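Local coordinates for GCN5-related N-acetyltransferase (Kribbella flavida, PDB 4MY0) that transfers an acetyl group from acetyl-CoA to an amino group, possibly that of an aminoglycoside, as a GCN5-related N-acetyltransferase, at the acetyl coenzyme *a site and the interface of chains A and B. Sequence-based numbering; all coordinates share one arbitrary frame. Chains: chain A/B/C, GCN5-related N-acetyltransferase.

Contact 1: the acetyl coenzyme *a site. Residues chain A 28-29, 88-90, 95-101, 122, 124-125, 127-129, 131; chain B 268; chain C 151, 245, 248-249. With ACO (acetyl coenzyme *a), chain D.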
# COMPACT_ATOMS: atom_id res chain seq x y z
N SER A 28 20.55 16.37 12.14
CA SER A 28 19.36 17.20 11.94
C SER A 28 18.47 16.75 10.79
O SER A 28 17.26 16.57 10.98
CB SER A 28 19.77 18.67 11.76
OG SER A 28 20.40 19.16 12.92
N PHE A 29 19.05 16.57 9.60
CA PHE A 29 18.27 16.20 8.42
C PHE A 29 18.46 14.74 8.02
O PHE A 29 17.62 14.18 7.33
CB PHE A 29 18.66 17.06 7.20
CG PHE A 29 18.40 18.53 7.38
CD1 PHE A 29 19.26 19.47 6.83
CD2 PHE A 29 17.28 18.97 8.08
CE1 PHE A 29 19.03 20.83 6.98
CE2 PHE A 29 17.03 20.33 8.24
CZ PHE A 29 17.91 21.26 7.69
N VAL A 88 19.01 25.31 8.12
CA VAL A 88 19.03 25.76 9.51
C VAL A 88 19.08 24.54 10.41
O VAL A 88 18.13 23.75 10.45
CB VAL A 88 17.78 26.59 9.84
CG1 VAL A 88 17.78 27.00 11.32
CG2 VAL A 88 17.71 27.82 8.93
N VAL A 89 20.19 24.36 11.11
CA VAL A 89 20.39 23.16 11.93
C VAL A 89 20.97 23.52 13.29
O VAL A 89 21.80 24.41 13.38
CB VAL A 89 21.33 22.16 11.22
CG1 VAL A 89 20.66 21.56 10.00
CG2 VAL A 89 22.65 22.84 10.82
N VAL A 90 20.52 22.83 14.33
CA VAL A 90 21.07 22.99 15.68
C VAL A 90 21.37 21.59 16.24
O VAL A 90 20.55 20.68 16.10
CB VAL A 90 20.07 23.69 16.63
CG1 VAL A 90 20.61 23.69 18.07
CG2 VAL A 90 19.77 25.11 16.17
N ARG A 95 19.41 22.05 21.39
CA ARG A 95 18.10 22.52 20.93
C ARG A 95 17.26 22.95 22.12
O ARG A 95 17.56 22.58 23.26
CB ARG A 95 17.37 21.43 20.14
CG ARG A 95 17.97 21.17 18.77
CD ARG A 95 17.40 19.91 18.12
NE ARG A 95 18.17 19.55 16.92
CZ ARG A 95 18.22 18.32 16.41
NH1 ARG A 95 17.54 17.33 16.98
NH2 ARG A 95 18.95 18.08 15.32
N GLY A 96 16.22 23.74 21.89
CA GLY A 96 15.29 24.06 22.97
C GLY A 96 15.87 24.99 24.02
O GLY A 96 15.34 25.07 25.13
N ARG A 97 16.95 25.68 23.68
CA ARG A 97 17.62 26.57 24.63
C ARG A 97 17.87 27.95 24.03
O ARG A 97 18.66 28.72 24.55
CB ARG A 97 18.96 25.97 25.09
CG ARG A 97 18.88 24.63 25.83
CD ARG A 97 20.28 24.05 26.08
NE ARG A 97 21.29 25.11 26.18
CZ ARG A 97 22.58 24.91 26.43
NH1 ARG A 97 23.05 23.68 26.62
NH2 ARG A 97 23.41 25.95 26.50
N GLY A 98 17.20 28.27 22.92
CA GLY A 98 17.35 29.58 22.30
C GLY A 98 18.50 29.74 21.31
O GLY A 98 18.73 30.83 20.78
N VAL A 99 19.23 28.65 21.07
CA VAL A 99 20.36 28.70 20.15
C VAL A 99 19.91 28.99 18.72
O VAL A 99 20.50 29.82 18.02
CB VAL A 99 21.20 27.41 20.22
CG1 VAL A 99 22.25 27.39 19.10
CG2 VAL A 99 21.86 27.30 21.59
N GLY A 100 18.84 28.33 18.30
CA GLY A 100 18.31 28.51 16.96
C GLY A 100 17.89 29.95 16.73
O GLY A 100 18.11 30.50 15.65
N SER A 101 17.28 30.55 17.75
CA SER A 101 16.81 31.93 17.68
C SER A 101 17.97 32.93 17.61
O SER A 101 17.92 33.91 16.85
CB SER A 101 15.89 32.24 18.88
OG SER A 101 14.77 31.37 18.88
N TYR A 122 11.53 27.86 3.59
CA TYR A 122 10.56 26.78 3.76
C TYR A 122 10.80 26.19 5.14
O TYR A 122 11.85 25.59 5.39
CB TYR A 122 10.80 25.67 2.73
CG TYR A 122 10.30 25.94 1.32
CD1 TYR A 122 9.03 25.50 0.92
CD2 TYR A 122 11.10 26.57 0.39
CE1 TYR A 122 8.58 25.72 -0.38
CE2 TYR A 122 10.66 26.80 -0.90
CZ TYR A 122 9.40 26.36 -1.28
OH TYR A 122 8.96 26.57 -2.56
N ALA A 124 10.59 23.84 8.51
CA ALA A 124 10.22 22.50 8.99
C ALA A 124 9.28 22.61 10.18
O ALA A 124 8.45 21.74 10.39
CB ALA A 124 11.45 21.69 9.37
N THR A 125 9.46 23.66 10.98
CA THR A 125 8.55 23.96 12.08
C THR A 125 8.25 25.44 12.00
O THR A 125 9.15 26.23 11.75
CB THR A 125 9.17 23.60 13.47
OG1 THR A 125 8.35 24.13 14.51
CG2 THR A 125 10.58 24.15 13.60
N VAL A 127 7.04 27.43 14.42
CA VAL A 127 7.06 28.20 15.67
C VAL A 127 8.22 29.19 15.74
O VAL A 127 8.01 30.39 15.95
CB VAL A 127 7.04 27.30 16.93
CG1 VAL A 127 7.01 28.16 18.21
CG2 VAL A 127 5.82 26.38 16.90
N ILE A 128 9.44 28.69 15.57
CA ILE A 128 10.61 29.56 15.70
C ILE A 128 10.55 30.71 14.70
O ILE A 128 10.87 31.85 15.03
CB ILE A 128 11.95 28.77 15.57
CG1 ILE A 128 13.14 29.70 15.82
CG2 ILE A 128 12.07 28.09 14.18
CD1 ILE A 128 14.50 29.01 15.84
N TYR A 129 10.10 30.44 13.48
CA TYR A 129 10.10 31.50 12.46
C TYR A 129 8.99 32.54 12.68
O TYR A 129 9.20 33.73 12.45
CB TYR A 129 10.09 30.90 11.04
CG TYR A 129 11.24 29.95 10.81
CD1 TYR A 129 12.55 30.42 10.71
CD2 TYR A 129 11.03 28.57 10.72
CE1 TYR A 129 13.62 29.56 10.53
CE2 TYR A 129 12.10 27.69 10.52
CZ TYR A 129 13.39 28.20 10.43
OH TYR A 129 14.46 27.36 10.22
N HIS A 131 7.86 33.42 15.66
CA HIS A 131 8.43 34.25 16.73
C HIS A 131 9.41 35.27 16.15
O HIS A 131 9.54 36.36 16.69
CB HIS A 131 9.17 33.40 17.78
CG HIS A 131 8.28 32.67 18.73
ND1 HIS A 131 7.07 33.18 19.17
CD2 HIS A 131 8.43 31.47 19.35
CE1 HIS A 131 6.51 32.32 20.01
NE2 HIS A 131 7.31 31.27 20.13
N GLU B 268 -0.37 25.39 14.27
CA GLU B 268 1.08 25.24 14.40
C GLU B 268 1.67 24.42 13.25
O GLU B 268 2.69 24.78 12.66
CB GLU B 268 1.44 24.58 15.72
CG GLU B 268 2.93 24.21 15.77
CD GLU B 268 3.37 23.59 17.08
OE1 GLU B 268 4.45 22.94 17.10
OE2 GLU B 268 2.65 23.75 18.09
N ARG C 151 9.75 15.03 22.77
CA ARG C 151 10.37 16.36 22.83
C ARG C 151 9.96 17.17 24.05
O ARG C 151 10.76 17.90 24.61
CB ARG C 151 10.06 17.17 21.56
CG ARG C 151 10.76 18.56 21.57
CD ARG C 151 10.41 19.40 20.35
NE ARG C 151 10.75 20.79 20.61
CZ ARG C 151 9.89 21.68 21.09
NH1 ARG C 151 10.28 22.92 21.32
NH2 ARG C 151 8.64 21.31 21.33
N SER C 245 13.87 15.96 20.19
CA SER C 245 14.11 17.33 19.76
C SER C 245 14.15 17.43 18.23
O SER C 245 14.03 18.52 17.67
CB SER C 245 15.42 17.87 20.36
OG SER C 245 16.54 17.30 19.70
N SER C 248 10.84 18.09 14.36
CA SER C 248 10.48 18.94 13.23
C SER C 248 10.69 18.21 11.91
O SER C 248 10.09 18.57 10.91
CB SER C 248 11.26 20.25 13.25
OG SER C 248 12.64 20.01 13.44
N ILE C 249 11.53 17.18 11.94
CA ILE C 249 11.89 16.39 10.76
C ILE C 249 11.41 14.93 10.89
O ILE C 249 10.88 14.37 9.95
CB ILE C 249 13.42 16.34 10.56
CG1 ILE C 249 14.00 17.74 10.41
CG2 ILE C 249 13.76 15.48 9.32
CD1 ILE C 249 13.52 18.43 9.14
N1A ACO D . 8.19 21.82 17.55
C2A ACO D . 7.54 22.86 18.11
N3A ACO D . 8.15 23.97 18.55
C4A ACO D . 9.50 24.12 18.46
C5A ACO D . 10.28 23.03 17.85
C6A ACO D . 9.54 21.83 17.39
N6A ACO D . 10.19 20.78 16.82
N7A ACO D . 11.58 23.43 17.88
C8A ACO D . 11.62 24.67 18.44
N9A ACO D . 10.38 25.07 18.80
C1B ACO D . 10.05 26.37 19.41
C2B ACO D . 10.60 26.45 20.82
O2B ACO D . 9.76 25.77 21.77
C3B ACO D . 10.64 27.96 20.99
O3B ACO D . 9.31 28.41 21.16
P3B ACO D . 8.68 28.81 22.59
O7A ACO D . 9.57 29.93 23.08
O8A ACO D . 7.27 29.23 22.24
O9A ACO D . 8.79 27.54 23.39
C4B ACO D . 11.04 28.50 19.62
O4B ACO D . 10.71 27.43 18.71
C5B ACO D . 12.52 28.89 19.54
O5B ACO D . 13.29 27.89 20.20
P1A ACO D . 14.89 27.79 20.07
O1A ACO D . 15.41 29.14 19.64
O2A ACO D . 15.39 27.11 21.31
O3A ACO D . 15.01 26.78 18.80
P2A ACO D . 16.07 25.59 18.61
O4A ACO D . 17.43 26.03 19.09
O5A ACO D . 15.53 24.31 19.13
O6A ACO D . 16.12 25.54 16.98
CBP ACO D . 15.41 24.10 15.21
CCP ACO D . 14.98 25.16 16.22
CDP ACO D . 16.36 24.69 14.17
CEP ACO D . 14.13 23.58 14.55
CAP ACO D . 16.13 22.97 15.94
OAP ACO D . 15.27 22.47 16.97
C9P ACO D . 16.59 21.86 15.03
O9P ACO D . 17.75 21.83 14.63
N8P ACO D . 15.71 20.91 14.68
C7P ACO D . 15.97 19.84 13.72
C6P ACO D . 16.41 20.30 12.32
C5P ACO D . 15.40 21.25 11.72
O5P ACO D . 14.20 21.02 11.80
N4P ACO D . 15.88 22.32 11.09
C3P ACO D . 15.20 22.91 9.95
C2P ACO D . 14.35 24.10 10.34
S1P ACO D . 13.76 24.90 8.88
O HOH W 1 18.34 25.96 21.52
O HOH W 2 13.37 21.35 19.15
O HOH W 3 12.84 20.28 16.05
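The acetyl-CoA cleft of the GNAT fold is formed in chain A by strand 78-90, the pyrophosphate loop 95-100 (the R-x-x-G-x-G signature of GNAT enzymes) and the start of helix 99-113. Strand and cofactor pair like two strands: the pantetheine amide ACO N4P donates to A:Val88 O at 2.7 Å, and A:Val90 N donates to ACO O9P at 3.0 Å. Loop amides hold the diphosphate, A:Gly98 N binding ACO O2A at 2.7 Å, with A:Gly96 N on O5A and A:Gly100 N on O4A. A:Ser101 grips ACO O1A twice, through its backbone N and its hydroxyl; the helix start would further stabilise this charge. The extended A:Arg95 lays its guanidinium face against ACO C7P while NE and NH1 bind A:Val90 O and C:Ser245 OG, fixing loop, strand and neighbouring chain together. A:His131 points its ring-plane NE2 at the 3'-phosphate ACO O8A, 2.9 Å away and 159° at the hydrogen. From chain C, C:Arg151 turns its guanidinium (chi4 -93°) flat over the adenine, NH1 lying 3.3 Å from the five-membered ring centroid in a cation-pi contact; the same NH1 makes a weak bond to ribose ACO O2B. C:Ser248 OG, in the crowded position between backbone N and carbonyl carbon (chi1 48°), donates to the pantetheine carbonyl ACO O5P at 2.5 Å. Carboxylate atom B:Glu268 OE1 sits 3.3 Å from adenine ACO C2A. The phenol A:Tyr129 OH lies 2.9 Å from ACO S1P, as suits the general acid that GNAT enzymes commonly place there. The site thus secures the cofactor with its sulfur at the presumed reaction centre, using residues of three chains.

Contact 2: the interface of chains A and B. Residues chain A 143, 273-277, 279; chain B 143, 273-277, 279.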
# COMPACT_ATOMS: atom_id res chain seq x y z
N PHE A 143 1.66 19.26 -9.84
CA PHE A 143 0.51 18.60 -10.44
C PHE A 143 0.96 17.41 -11.28
O PHE A 143 2.08 17.40 -11.78
CB PHE A 143 -0.27 19.61 -11.29
CG PHE A 143 -1.00 20.65 -10.48
CD1 PHE A 143 -2.14 20.32 -9.78
CD2 PHE A 143 -0.52 21.96 -10.39
CE1 PHE A 143 -2.83 21.28 -8.99
CE2 PHE A 143 -1.21 22.93 -9.62
CZ PHE A 143 -2.36 22.57 -8.92
N LYS A 273 -6.31 14.64 -9.12
CA LYS A 273 -6.89 15.31 -7.94
C LYS A 273 -5.85 15.40 -6.83
O LYS A 273 -5.79 16.39 -6.10
CB LYS A 273 -8.12 14.54 -7.43
CG LYS A 273 -8.69 15.15 -6.13
CD LYS A 273 -10.06 14.57 -5.75
CE LYS A 273 -9.98 13.07 -5.50
NZ LYS A 273 -11.20 12.57 -4.85
N GLN A 274 -5.02 14.36 -6.70
CA GLN A 274 -3.97 14.35 -5.69
C GLN A 274 -2.80 15.22 -6.13
O GLN A 274 -2.13 14.94 -7.13
CB GLN A 274 -3.52 12.93 -5.37
CG GLN A 274 -4.72 11.98 -5.23
CD GLN A 274 -4.48 10.88 -4.23
OE1 GLN A 274 -3.94 9.83 -4.57
NE2 GLN A 274 -4.90 11.10 -3.00
N ALA A 275 -2.57 16.30 -5.39
CA ALA A 275 -1.53 17.27 -5.72
C ALA A 275 -0.66 17.52 -4.50
O ALA A 275 -1.08 17.25 -3.37
CB ALA A 275 -2.16 18.57 -6.20
N HIS A 276 0.55 18.02 -4.72
CA HIS A 276 1.42 18.45 -3.62
C HIS A 276 1.23 19.95 -3.48
O HIS A 276 1.31 20.68 -4.47
CB HIS A 276 2.90 18.21 -3.95
CG HIS A 276 3.34 16.78 -3.83
ND1 HIS A 276 2.50 15.76 -3.45
CD2 HIS A 276 4.55 16.21 -4.04
CE1 HIS A 276 3.17 14.62 -3.43
NE2 HIS A 276 4.42 14.87 -3.79
N VAL A 277 0.97 20.41 -2.27
CA VAL A 277 0.87 21.85 -2.03
C VAL A 277 1.79 22.15 -0.84
O VAL A 277 1.51 21.72 0.28
CB VAL A 277 -0.59 22.27 -1.73
CG1 VAL A 277 -0.69 23.77 -1.48
CG2 VAL A 277 -1.53 21.84 -2.87
N ARG A 279 4.09 25.29 1.33
CA ARG A 279 4.06 26.71 1.65
C ARG A 279 5.43 27.20 2.04
O ARG A 279 6.18 26.50 2.72
CB ARG A 279 3.12 26.94 2.84
CG ARG A 279 1.67 26.66 2.51
CD ARG A 279 0.80 26.56 3.79
NE ARG A 279 -0.51 26.09 3.36
CZ ARG A 279 -0.76 24.82 3.05
NH1 ARG A 279 0.20 23.90 3.17
NH2 ARG A 279 -1.96 24.46 2.62
N PHE B 143 -7.72 20.17 2.37
CA PHE B 143 -6.45 20.09 3.10
C PHE B 143 -6.60 19.25 4.36
O PHE B 143 -7.69 19.15 4.93
CB PHE B 143 -5.95 21.48 3.48
CG PHE B 143 -5.55 22.33 2.29
CD1 PHE B 143 -4.31 22.15 1.69
CD2 PHE B 143 -6.41 23.30 1.79
CE1 PHE B 143 -3.92 22.92 0.59
CE2 PHE B 143 -6.02 24.09 0.68
CZ PHE B 143 -4.79 23.90 0.09
N LYS B 273 1.29 18.12 2.93
CA LYS B 273 1.67 18.44 1.56
C LYS B 273 0.67 17.84 0.55
O LYS B 273 0.36 18.47 -0.48
CB LYS B 273 3.10 17.94 1.27
CG LYS B 273 3.54 18.16 -0.18
CD LYS B 273 5.04 17.85 -0.41
CE LYS B 273 5.39 16.42 -0.08
NZ LYS B 273 6.83 16.12 -0.42
N GLN B 274 0.14 16.65 0.86
CA GLN B 274 -0.81 15.97 -0.05
C GLN B 274 -2.17 16.57 0.14
O GLN B 274 -2.76 16.46 1.22
CB GLN B 274 -0.88 14.48 0.23
CG GLN B 274 0.46 13.88 0.53
CD GLN B 274 0.79 12.76 -0.38
OE1 GLN B 274 0.89 11.61 0.05
NE2 GLN B 274 0.98 13.07 -1.66
N ALA B 275 -2.67 17.22 -0.89
CA ALA B 275 -3.97 17.89 -0.79
C ALA B 275 -4.81 17.42 -1.96
O ALA B 275 -4.27 16.80 -2.89
CB ALA B 275 -3.78 19.40 -0.86
N HIS B 276 -6.11 17.69 -1.94
CA HIS B 276 -6.95 17.44 -3.12
C HIS B 276 -7.20 18.78 -3.80
O HIS B 276 -7.56 19.77 -3.14
CB HIS B 276 -8.31 16.81 -2.77
CG HIS B 276 -8.22 15.40 -2.25
ND1 HIS B 276 -9.32 14.71 -1.79
CD2 HIS B 276 -7.16 14.56 -2.13
CE1 HIS B 276 -8.94 13.51 -1.39
NE2 HIS B 276 -7.64 13.39 -1.60
N VAL B 277 -7.02 18.80 -5.11
CA VAL B 277 -7.34 19.97 -5.91
C VAL B 277 -8.19 19.50 -7.09
O VAL B 277 -7.68 18.81 -7.99
CB VAL B 277 -6.07 20.65 -6.42
CG1 VAL B 277 -6.41 21.91 -7.24
CG2 VAL B 277 -5.12 20.96 -5.25
N ARG B 279 -11.26 20.75 -10.12
CA ARG B 279 -11.59 21.94 -10.90
C ARG B 279 -13.03 21.87 -11.35
O ARG B 279 -13.53 20.79 -11.67
CB ARG B 279 -10.69 22.03 -12.13
CG ARG B 279 -9.24 22.28 -11.80
CD ARG B 279 -8.28 21.94 -12.96
NE ARG B 279 -6.93 22.05 -12.42
CZ ARG B 279 -6.35 21.08 -11.71
NH1 ARG B 279 -7.00 19.94 -11.50
NH2 ARG B 279 -5.13 21.25 -11.21
O HOH W 4 -2.41 14.36 -2.72
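Strand 274-284 of chain A meets its copy in chain B antiparallel about a two-fold axis, flanked by the preceding loop residue 273 and by strand 135-146 of each chain. The motif is an intermolecular beta-ladder in a GNAT-family protein, centred on A:Ala275 opposite B:Ala275; it is seen in the deposited assembly and is plausibly the pairing used in solution, though the structure alone does not show this. These two residues exchange both backbone bonds: A:Ala275 N reaches B:Ala275 O at 3.1 Å, and B:Ala275 N reaches A:Ala275 O at 2.9 Å, both almost straight at the hydrogen. Water 4 touches both of these carbonyl oxygens. At the ladder ends B:Val277 N donates to A:Lys273 O at 2.9 Å and A:Val277 N to B:Lys273 O at 2.7 Å, each donor in the carbonyl plane.

Apolar groups pack beside the centre. The CG2 branch of A:Val277, anti to its carbonyl carbon, rests on B:Ala275 CB at 3.9 Å. Its other branch, CG1, anti to the backbone N, comes at the in-plane edge of the B:Phe143 ring, 3.9 Å from CE1, the side chains crossing at about a right angle. The extended A:Arg279 instead brings NH2 above the plane of that ring, near its CD1-CE1 rim and 3.2 Å from B:Phe143 CE1, the guanidinium coming edge-on with the two planes 69° apart.

Lysine methylenes cover the histidines. A:Lys273 sets CG 3.8 Å from B:His276 CB, then bends at its third torsion so that CE lies over one imidazole face; B:Lys273 CE lies over the centre of the A:His276 ring. An ammonium group so near would be expected to disfavour protonation of the imidazole. Each histidine also runs alongside the opposite Gln274, pointing the same way, but the two rings are modelled turned over: chi2 is 0° in A:His276 and 175° in B:His276, so A:His276 presents CE1 and ND1 to the amide NE2 of B:Gln274, whereas B:His276 presents NE2 to that of A:Gln274.

The C-alpha centres of contact 1 and contact 2 are about 26 Å apart, and no residue belongs to both. Chains A and B nevertheless take part in each: the two-fold pairing of contact 2 joins the chains, and the loop residue B:Glu268, a few positions before the paired strand 274-284, reaches the adenine end of contact 1. Strand pairing may therefore help to place that loop, while the chain C residues that cover the cofactor take no part in contact 2. Cofactor binding drawn from three chains fits the deposited six-chain assembly and suggests that oligomerisation supports the active site, although the structure alone does not show coupling between the contacts.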